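Local coordinates for N-alpha-acetyltransferase (Sulfolobus solfataricus P2, PDB 4R3L), which acetylates the free alpha-amino group of protein N-termini with acetyl-CoA, preferring serine at the first position and also accepting alanine and methionine, at residues Val55-Ile66 / Tyr98-Leu108; Glu122-Val130 / Phe144-Tyr154. All coordinates share one frame; numbering follows the deposited sequence.

Interaction 1 of 2, residues Val55-Ile66 / Tyr98-Leu108. With COA (coenzyme A), chain C.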
# COMPACT_ATOMS: atom_id res chain seq x y z
N VAL A 55 7.26 -3.00 -7.67
CA VAL A 55 7.56 -4.36 -7.26
C VAL A 55 9.00 -4.44 -6.75
O VAL A 55 9.83 -3.63 -7.14
CB VAL A 55 7.38 -5.37 -8.40
CG1 VAL A 55 5.87 -5.59 -8.72
CG2 VAL A 55 8.17 -4.93 -9.64
N ALA A 56 9.24 -5.40 -5.87
CA ALA A 56 10.58 -5.75 -5.39
C ALA A 56 10.99 -7.02 -6.08
O ALA A 56 10.21 -7.97 -6.16
CB ALA A 56 10.59 -5.94 -3.89
N ILE A 57 12.22 -7.03 -6.59
CA ILE A 57 12.71 -8.14 -7.39
C ILE A 57 13.91 -8.81 -6.74
O ILE A 57 14.84 -8.12 -6.31
CB ILE A 57 13.13 -7.67 -8.79
CG1 ILE A 57 11.96 -6.96 -9.49
CG2 ILE A 57 13.68 -8.85 -9.63
CD1 ILE A 57 10.81 -7.87 -9.78
N VAL A 58 13.89 -10.14 -6.65
CA VAL A 58 15.09 -10.90 -6.33
C VAL A 58 15.35 -11.92 -7.44
O VAL A 58 14.48 -12.75 -7.73
CB VAL A 58 14.98 -11.64 -5.00
CG1 VAL A 58 16.19 -12.53 -4.80
CG2 VAL A 58 14.87 -10.64 -3.85
N ASP A 59 16.53 -11.85 -8.04
CA ASP A 59 16.91 -12.72 -9.17
C ASP A 59 15.75 -12.99 -10.13
O ASP A 59 15.27 -14.13 -10.25
CB ASP A 59 17.49 -14.03 -8.65
CG ASP A 59 19.02 -14.01 -8.58
OD1 ASP A 59 19.65 -13.36 -9.44
OD2 ASP A 59 19.58 -14.63 -7.65
N ASN A 60 15.29 -11.93 -10.79
CA ASN A 60 14.23 -11.99 -11.79
C ASN A 60 12.85 -12.43 -11.28
O ASN A 60 11.92 -12.57 -12.07
CB ASN A 60 14.65 -12.92 -12.94
CG ASN A 60 16.06 -12.67 -13.42
OD1 ASN A 60 16.75 -11.79 -12.91
ND2 ASN A 60 16.51 -13.45 -14.39
N SER A 61 12.70 -12.65 -9.98
CA SER A 61 11.38 -12.97 -9.41
C SER A 61 10.79 -11.81 -8.61
O SER A 61 11.51 -11.11 -7.91
CB SER A 61 11.46 -14.21 -8.51
OG SER A 61 11.66 -15.39 -9.27
N VAL A 62 9.48 -11.60 -8.71
CA VAL A 62 8.81 -10.61 -7.85
C VAL A 62 8.65 -11.21 -6.46
O VAL A 62 8.11 -12.30 -6.32
CB VAL A 62 7.44 -10.21 -8.42
CG1 VAL A 62 6.71 -9.28 -7.47
CG2 VAL A 62 7.58 -9.57 -9.80
N VAL A 63 9.13 -10.50 -5.44
CA VAL A 63 8.99 -11.00 -4.07
C VAL A 63 8.15 -10.08 -3.19
O VAL A 63 7.88 -10.39 -2.03
CB VAL A 63 10.36 -11.19 -3.40
CG1 VAL A 63 11.16 -12.25 -4.16
CG2 VAL A 63 11.12 -9.86 -3.34
N GLY A 64 7.72 -8.94 -3.73
CA GLY A 64 6.90 -8.02 -2.97
C GLY A 64 6.31 -6.97 -3.88
O GLY A 64 6.78 -6.81 -5.00
N TYR A 65 5.27 -6.28 -3.42
CA TYR A 65 4.69 -5.23 -4.25
C TYR A 65 3.97 -4.23 -3.40
O TYR A 65 3.62 -4.51 -2.24
CB TYR A 65 3.73 -5.84 -5.30
CG TYR A 65 2.47 -6.36 -4.67
CD1 TYR A 65 1.35 -5.56 -4.54
CD2 TYR A 65 2.40 -7.66 -4.18
CE1 TYR A 65 0.19 -6.03 -3.94
CE2 TYR A 65 1.25 -8.15 -3.57
CZ TYR A 65 0.15 -7.32 -3.45
OH TYR A 65 -1.01 -7.80 -2.86
N ILE A 66 3.70 -3.07 -3.98
CA ILE A 66 2.80 -2.11 -3.36
C ILE A 66 1.88 -1.55 -4.43
O ILE A 66 2.34 -1.09 -5.47
CB ILE A 66 3.57 -0.96 -2.65
CG1 ILE A 66 2.59 0.01 -1.98
CG2 ILE A 66 4.51 -0.22 -3.63
CD1 ILE A 66 3.29 1.05 -1.08
N TYR A 98 11.56 -13.27 2.45
CA TYR A 98 12.30 -12.06 2.17
C TYR A 98 11.96 -10.89 3.09
O TYR A 98 12.29 -9.74 2.80
CB TYR A 98 12.09 -11.65 0.71
CG TYR A 98 12.70 -12.65 -0.25
CD1 TYR A 98 14.05 -12.60 -0.55
CD2 TYR A 98 11.93 -13.65 -0.84
CE1 TYR A 98 14.63 -13.52 -1.42
CE2 TYR A 98 12.50 -14.57 -1.71
CZ TYR A 98 13.85 -14.49 -2.00
OH TYR A 98 14.45 -15.39 -2.86
N ARG A 99 11.34 -11.19 4.23
CA ARG A 99 10.96 -10.15 5.18
C ARG A 99 12.11 -9.72 6.09
O ARG A 99 13.13 -10.41 6.18
CB ARG A 99 9.76 -10.61 6.02
CG ARG A 99 8.49 -10.75 5.19
CD ARG A 99 7.30 -11.29 5.96
NE ARG A 99 6.22 -11.61 5.03
CZ ARG A 99 5.18 -12.38 5.31
NH1 ARG A 99 5.04 -12.91 6.52
NH2 ARG A 99 4.27 -12.63 4.38
N ARG A 100 11.95 -8.57 6.74
CA ARG A 100 12.95 -7.97 7.63
C ARG A 100 14.24 -7.61 6.88
O ARG A 100 15.33 -7.64 7.45
CB ARG A 100 13.29 -8.89 8.81
CG ARG A 100 12.08 -9.33 9.61
CD ARG A 100 11.21 -8.16 10.03
NE ARG A 100 11.75 -7.38 11.14
CZ ARG A 100 11.60 -7.70 12.43
NH1 ARG A 100 10.94 -8.80 12.77
NH2 ARG A 100 12.11 -6.92 13.37
N LYS A 101 14.09 -7.26 5.61
CA LYS A 101 15.22 -6.79 4.81
C LYS A 101 15.06 -5.33 4.40
O LYS A 101 15.95 -4.77 3.75
CB LYS A 101 15.39 -7.68 3.58
CG LYS A 101 15.66 -9.14 3.92
CD LYS A 101 15.52 -10.03 2.70
CE LYS A 101 16.47 -9.65 1.57
NZ LYS A 101 17.86 -10.15 1.77
N GLY A 102 13.94 -4.72 4.78
CA GLY A 102 13.66 -3.35 4.39
C GLY A 102 12.83 -3.22 3.11
O GLY A 102 12.68 -2.12 2.58
N ILE A 103 12.32 -4.34 2.59
CA ILE A 103 11.60 -4.29 1.33
C ILE A 103 10.34 -3.44 1.45
O ILE A 103 10.09 -2.56 0.61
CB ILE A 103 11.23 -5.69 0.82
CG1 ILE A 103 12.49 -6.42 0.34
CG2 ILE A 103 10.21 -5.59 -0.33
CD1 ILE A 103 12.30 -7.87 -0.04
N ALA A 104 9.54 -3.67 2.48
CA ALA A 104 8.28 -2.92 2.61
C ALA A 104 8.59 -1.44 2.82
O ALA A 104 7.92 -0.57 2.28
CB ALA A 104 7.42 -3.45 3.74
N THR A 105 9.64 -1.16 3.59
CA THR A 105 10.02 0.22 3.81
C THR A 105 10.38 0.90 2.51
O THR A 105 9.98 2.04 2.28
CB THR A 105 11.21 0.34 4.80
OG1 THR A 105 10.79 -0.12 6.09
CG2 THR A 105 11.66 1.78 4.91
N THR A 106 11.13 0.22 1.65
CA THR A 106 11.54 0.88 0.42
C THR A 106 10.38 0.94 -0.58
O THR A 106 10.29 1.89 -1.34
CB THR A 106 12.76 0.18 -0.22
OG1 THR A 106 12.43 -1.18 -0.54
CG2 THR A 106 13.94 0.22 0.76
N LEU A 107 9.51 -0.07 -0.58
CA LEU A 107 8.31 -0.00 -1.44
C LEU A 107 7.47 1.24 -1.08
O LEU A 107 7.02 1.98 -1.95
CB LEU A 107 7.46 -1.28 -1.32
CG LEU A 107 8.00 -2.53 -2.02
CD1 LEU A 107 7.23 -3.78 -1.60
CD2 LEU A 107 7.95 -2.36 -3.54
N LEU A 108 7.25 1.44 0.22
CA LEU A 108 6.47 2.60 0.67
C LEU A 108 7.16 3.91 0.32
O LEU A 108 6.49 4.85 -0.08
CB LEU A 108 6.23 2.54 2.18
CG LEU A 108 5.11 1.62 2.66
CD1 LEU A 108 5.36 1.15 4.08
CD2 LEU A 108 3.76 2.35 2.56
N1A COA C . 7.69 -7.49 14.15
C2A COA C . 8.05 -6.28 14.63
N3A COA C . 8.39 -5.28 13.80
C4A COA C . 8.37 -5.47 12.45
C5A COA C . 8.01 -6.70 11.92
C6A COA C . 7.66 -7.73 12.82
N6A COA C . 7.27 -9.04 12.31
N7A COA C . 8.08 -6.60 10.54
C8A COA C . 8.48 -5.34 10.23
N9A COA C . 8.65 -4.64 11.38
C1B COA C . 9.10 -3.25 11.50
C2B COA C . 10.47 -3.21 12.05
O2B COA C . 10.68 -2.04 12.76
C3B COA C . 11.29 -3.18 10.87
O3B COA C . 12.55 -2.72 11.20
P3B COA C . 13.69 -3.75 11.47
O7A COA C . 15.05 -3.06 11.40
O8A COA C . 13.65 -4.81 10.44
O9A COA C . 13.50 -4.36 12.83
C4B COA C . 10.55 -2.22 10.03
O4B COA C . 9.20 -2.58 10.23
C5B COA C . 10.85 -2.38 8.60
O5B COA C . 10.34 -3.56 8.05
P1A COA C . 10.58 -4.07 6.58
O1A COA C . 11.72 -5.04 6.51
O2A COA C . 10.76 -2.91 5.68
O3A COA C . 9.22 -4.86 6.28
P2A COA C . 9.08 -6.20 5.48
O4A COA C . 9.50 -7.41 6.30
O5A COA C . 9.82 -6.12 4.18
O6A COA C . 7.52 -6.37 5.14
CBP COA C . 5.17 -6.50 5.78
CCP COA C . 6.59 -5.94 6.07
CDP COA C . 4.24 -6.07 6.88
CEP COA C . 4.71 -5.93 4.44
CAP COA C . 5.32 -8.01 5.72
OAP COA C . 5.48 -8.61 7.01
C9P COA C . 4.17 -8.74 5.06
O9P COA C . 4.12 -8.87 3.81
N8P COA C . 3.11 -9.34 5.84
C7P COA C . 1.98 -10.05 5.24
C6P COA C . 1.10 -9.16 4.33
C5P COA C . 0.64 -7.88 5.03
O5P COA C . 0.15 -7.98 6.19
N4P COA C . 0.78 -6.58 4.37
C3P COA C . 0.36 -5.37 5.04
C2P COA C . -1.13 -5.16 5.27
S1P COA C . -1.69 -3.54 5.69
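Leu107 drives its two methyls against the backbone of the hairpin formed by strands 55-58 and 61-66, CD1 reaching Tyr65 N at 3.7 Å while CD2 rests over the Val55-Ala56 peptide link. Around it apolar side chains pack: Ala56 CB meets Ile103 CG2 at 3.6 Å, and Ile66 slides past Leu107 in the opposite direction. Helix 103-108 runs obliquely along strand 61-66, in the same general direction, with the short axes 8.4 Å apart at -32°.

The ring of Tyr98 adds a CH-pi contact. Val63 CG1 stands over one face, 3.9 Å from the centroid of the Tyr98 ring, and Val58 CG2 approaches CE1 obliquely.

No hydrogen bond crosses between the two segments; most of the polar grip of 98-108 goes to coenzyme A. Arg100 N (2.7 Å to O4A) and Ala104 N (to O5A) hold one phosphate; Gly102 N binds O1A of the other, whose O2A is gripped twice by Thr105, through N and through OG1 at 2.8 Å. Arg100, bent at chi2 and chi3 (-51° and -76°), folds its guanidinium flat over the adenine and bonds the 3'-phosphate through NE and NH2, the latter 3.0 Å from O9A. Arg99 instead runs extended beside the pantetheine arm, its guanidinium face over N8P and its NE bonded to Val94 O. With an alanine here the amide would probably lose this flat cover, and Val94 O its side-chain donor.

Arg99, Gly102 and Ala104 match the Q/R-x-x-G-x-G/A signature of GNAT enzymes, the pyrophosphate loop that opens onto a helix N-terminus.

Interaction 2 of 2, residues Glu122-Val130 / Phe144-Tyr154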
# COMPACT_ATOMS: atom_id res chain seq x y z
N GLU A 122 -1.06 15.11 -1.02
CA GLU A 122 -0.70 15.88 0.17
C GLU A 122 -0.65 14.97 1.40
O GLU A 122 -0.07 15.32 2.44
CB GLU A 122 -1.70 17.04 0.35
CG GLU A 122 -1.68 17.77 1.69
CD GLU A 122 -2.55 17.09 2.75
OE1 GLU A 122 -3.40 16.25 2.38
OE2 GLU A 122 -2.38 17.40 3.95
N GLU A 123 -1.25 13.79 1.28
CA GLU A 123 -1.19 12.80 2.35
C GLU A 123 -1.18 11.39 1.78
O GLU A 123 -1.59 11.18 0.65
CB GLU A 123 -2.35 12.97 3.32
CG GLU A 123 -3.74 12.72 2.72
CD GLU A 123 -4.73 12.25 3.77
OE1 GLU A 123 -4.43 11.22 4.42
OE2 GLU A 123 -5.78 12.89 3.96
N ILE A 124 -0.68 10.44 2.56
CA ILE A 124 -0.75 9.04 2.19
C ILE A 124 -1.47 8.35 3.33
O ILE A 124 -1.25 8.69 4.48
CB ILE A 124 0.65 8.40 1.94
CG1 ILE A 124 0.51 6.89 1.70
CG2 ILE A 124 1.59 8.61 3.13
CD1 ILE A 124 1.79 6.21 1.24
N TYR A 125 -2.36 7.42 3.01
CA TYR A 125 -2.99 6.66 4.07
C TYR A 125 -3.30 5.23 3.65
O TYR A 125 -3.16 4.86 2.48
CB TYR A 125 -4.28 7.35 4.54
CG TYR A 125 -5.45 7.21 3.60
CD1 TYR A 125 -6.48 6.31 3.86
CD2 TYR A 125 -5.54 7.97 2.45
CE1 TYR A 125 -7.55 6.18 3.02
CE2 TYR A 125 -6.62 7.86 1.59
CZ TYR A 125 -7.62 6.96 1.88
OH TYR A 125 -8.69 6.83 1.04
N LEU A 126 -3.72 4.44 4.62
CA LEU A 126 -3.98 3.03 4.41
C LEU A 126 -4.83 2.51 5.54
O LEU A 126 -5.01 3.20 6.56
CB LEU A 126 -2.66 2.25 4.33
CG LEU A 126 -1.74 2.42 5.54
CD1 LEU A 126 -2.06 1.46 6.71
CD2 LEU A 126 -0.28 2.30 5.14
N GLU A 127 -5.33 1.30 5.38
CA GLU A 127 -6.03 0.60 6.44
C GLU A 127 -5.21 -0.61 6.88
O GLU A 127 -4.60 -1.27 6.05
CB GLU A 127 -7.42 0.17 5.97
CG GLU A 127 -8.45 1.30 5.85
CD GLU A 127 -8.36 2.06 4.55
OE1 GLU A 127 -7.88 1.50 3.54
OE2 GLU A 127 -8.79 3.24 4.53
N VAL A 128 -5.17 -0.91 8.18
CA VAL A 128 -4.46 -2.13 8.61
C VAL A 128 -5.23 -2.84 9.73
O VAL A 128 -5.75 -2.19 10.61
CB VAL A 128 -3.02 -1.79 9.06
CG1 VAL A 128 -3.02 -0.75 10.17
CG2 VAL A 128 -2.27 -3.04 9.48
N ARG A 129 -5.32 -4.17 9.67
CA ARG A 129 -5.97 -4.94 10.75
C ARG A 129 -5.35 -4.61 12.10
O ARG A 129 -4.13 -4.55 12.21
CB ARG A 129 -5.88 -6.45 10.50
CG ARG A 129 -6.77 -6.96 9.40
CD ARG A 129 -6.72 -8.49 9.29
NE ARG A 129 -7.52 -8.99 8.18
CZ ARG A 129 -8.76 -9.46 8.29
NH1 ARG A 129 -9.35 -9.49 9.48
NH2 ARG A 129 -9.42 -9.89 7.22
N VAL A 130 -6.16 -4.39 13.12
CA VAL A 130 -5.63 -4.07 14.45
C VAL A 130 -4.74 -5.18 15.02
O VAL A 130 -3.95 -4.95 15.93
CB VAL A 130 -6.77 -3.76 15.44
CG1 VAL A 130 -7.53 -2.52 14.99
CG2 VAL A 130 -7.71 -4.96 15.56
N PHE A 144 3.68 7.15 10.16
CA PHE A 144 2.22 7.14 10.05
C PHE A 144 1.62 7.25 11.45
O PHE A 144 2.19 6.74 12.42
CB PHE A 144 1.73 5.87 9.37
CG PHE A 144 1.98 5.82 7.90
CD1 PHE A 144 0.91 5.86 7.01
CD2 PHE A 144 3.26 5.70 7.39
CE1 PHE A 144 1.12 5.80 5.65
CE2 PHE A 144 3.48 5.64 6.03
CZ PHE A 144 2.42 5.69 5.16
N LYS A 145 0.48 7.94 11.55
CA LYS A 145 -0.26 8.03 12.80
C LYS A 145 -1.63 7.35 12.67
O LYS A 145 -2.26 7.44 11.63
CB LYS A 145 -0.45 9.49 13.19
CG LYS A 145 0.86 10.24 13.41
CD LYS A 145 1.81 9.48 14.30
CE LYS A 145 3.09 10.28 14.54
NZ LYS A 145 4.16 9.46 15.19
N LYS A 146 -2.06 6.67 13.73
CA LYS A 146 -3.42 6.11 13.78
C LYS A 146 -4.43 7.24 13.87
O LYS A 146 -4.57 7.84 14.93
CB LYS A 146 -3.58 5.16 14.97
CG LYS A 146 -2.66 3.95 14.99
CD LYS A 146 -2.69 3.25 16.35
CE LYS A 146 -1.72 2.07 16.40
NZ LYS A 146 -1.58 1.44 17.76
N VAL A 147 -5.12 7.56 12.78
CA VAL A 147 -5.96 8.76 12.77
C VAL A 147 -7.45 8.47 12.89
O VAL A 147 -8.21 9.33 13.34
CB VAL A 147 -5.73 9.63 11.49
CG1 VAL A 147 -4.28 10.04 11.38
CG2 VAL A 147 -6.17 8.90 10.26
N LYS A 148 -7.88 7.27 12.49
CA LYS A 148 -9.26 6.83 12.67
C LYS A 148 -9.32 5.34 12.96
O LYS A 148 -8.37 4.60 12.68
CB LYS A 148 -10.12 7.14 11.43
CG LYS A 148 -10.21 8.62 11.06
CD LYS A 148 -11.50 8.97 10.34
CE LYS A 148 -11.58 8.34 8.97
NZ LYS A 148 -12.68 8.93 8.15
N VAL A 149 -10.43 4.88 13.52
CA VAL A 149 -10.63 3.45 13.68
C VAL A 149 -11.86 3.01 12.91
O VAL A 149 -12.99 3.24 13.35
CB VAL A 149 -10.77 3.05 15.15
CG1 VAL A 149 -11.10 1.56 15.27
CG2 VAL A 149 -9.48 3.37 15.89
N LEU A 150 -11.65 2.41 11.75
CA LEU A 150 -12.77 1.96 10.93
C LEU A 150 -13.36 0.70 11.55
O LEU A 150 -12.82 -0.40 11.41
CB LEU A 150 -12.32 1.72 9.49
CG LEU A 150 -11.60 2.91 8.85
CD1 LEU A 150 -11.44 2.69 7.36
CD2 LEU A 150 -12.33 4.21 9.12
N LYS A 151 -14.48 0.85 12.24
CA LYS A 151 -15.08 -0.28 12.93
C LYS A 151 -15.67 -1.30 11.94
O LYS A 151 -16.38 -0.92 11.00
CB LYS A 151 -16.14 0.21 13.92
CG LYS A 151 -15.58 1.16 14.96
CD LYS A 151 -16.60 2.20 15.39
CE LYS A 151 -16.06 3.09 16.49
NZ LYS A 151 -14.77 3.74 16.09
N GLY A 152 -15.35 -2.57 12.15
CA GLY A 152 -15.84 -3.66 11.33
C GLY A 152 -15.44 -3.52 9.87
O GLY A 152 -16.18 -3.91 8.98
N TYR A 153 -14.26 -2.97 9.63
CA TYR A 153 -13.78 -2.74 8.28
C TYR A 153 -13.60 -4.03 7.48
O TYR A 153 -13.85 -4.06 6.28
CB TYR A 153 -12.46 -1.95 8.30
CG TYR A 153 -11.99 -1.52 6.93
CD1 TYR A 153 -12.63 -0.50 6.25
CD2 TYR A 153 -10.92 -2.15 6.31
CE1 TYR A 153 -12.22 -0.11 4.99
CE2 TYR A 153 -10.50 -1.76 5.04
CZ TYR A 153 -11.16 -0.74 4.39
OH TYR A 153 -10.75 -0.35 3.14
N TYR A 154 -13.15 -5.10 8.13
CA TYR A 154 -12.86 -6.33 7.37
C TYR A 154 -14.06 -7.27 7.36
O TYR A 154 -14.95 -7.15 8.20
CB TYR A 154 -11.61 -7.01 7.93
CG TYR A 154 -10.41 -6.12 7.72
CD1 TYR A 154 -9.73 -6.12 6.50
CD2 TYR A 154 -10.01 -5.22 8.69
CE1 TYR A 154 -8.65 -5.26 6.29
CE2 TYR A 154 -8.95 -4.38 8.49
CZ TYR A 154 -8.27 -4.39 7.29
OH TYR A 154 -7.21 -3.53 7.13
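Glu127 OE1 sits between two partners: it is hydrogen-bonded to His88 NE2, and Tyr153 OH lies 3.4 Å from it. Glu127 and His88 are known zinc ligands; no metal is bound in this structure, and the carboxylate bonds the imidazole directly. The aliphatic part of Glu127 is held as well. Its CG lies over the face of the Tyr153 ring, 4.0 Å from the centroid, and touches Leu150 CD1 at 3.6 Å. The backbone of Glu127 hydrogen-bonds to the bound peptide.

At the far end of the strand, Arg129 and Tyr154 stack. With chi2 near -175° and chi3 equally extended, the arginine lies along the ring: CG stands over the face, 3.6 Å from the centroid of Tyr154, and the guanidinium reaches the CB side of the same ring, its plane 24° from that of the ring. This is an off-centre cation-pi contact, and salt bridges from Arg129 NH1 to Glu158 and Asp156 probably steady the cation there. Tyr153 CD2 covers the opposite face of the Tyr154 ring, which is thereby held between two side chains.

The two strands are not adjacent: in the GNAT sheet, strand 160-166 lies between 123-129 and 145-150, antiparallel to both, so side chains and the turn after Leu150 reach past it. A classic beta bulge, with Val147 and Lys148 both facing Leu162, lies within the edge strand 145-150.

Nearer the start of strand 123-129, Phe144 meets the sheet from the side of helix 133-141. Its CZ touches Ile124 CG2 at 3.7 Å, Leu126 CD2 approaches CE1, and Tyr125 CA lies at the ring edge. Tyr154, a substrate-binding residue, directs its OH back at the strand, 3.2 Å from Arg129 N, at an angle too poor for a hydrogen bond.

Two ends of one ligand are served by the two contacts, which lie on opposite sides of the chain's centre with their own centres about 22 Å apart. Interaction 1 holds the phosphates and adenine of coenzyme A; interaction 2 borders the thiol end and the bound peptide, where S1P of coenzyme A lies 5.7 Å from Tyr154 OH. The chain joins them directly, since helix 103-119 is followed by strand 123-129, and both contacts reach the same sheet. Their nearest atoms come within about 4 Å without touching. Tyr139, an acetyl-CoA-binding residue, bridges the two by packing against Leu108 of one and Leu126 of the other.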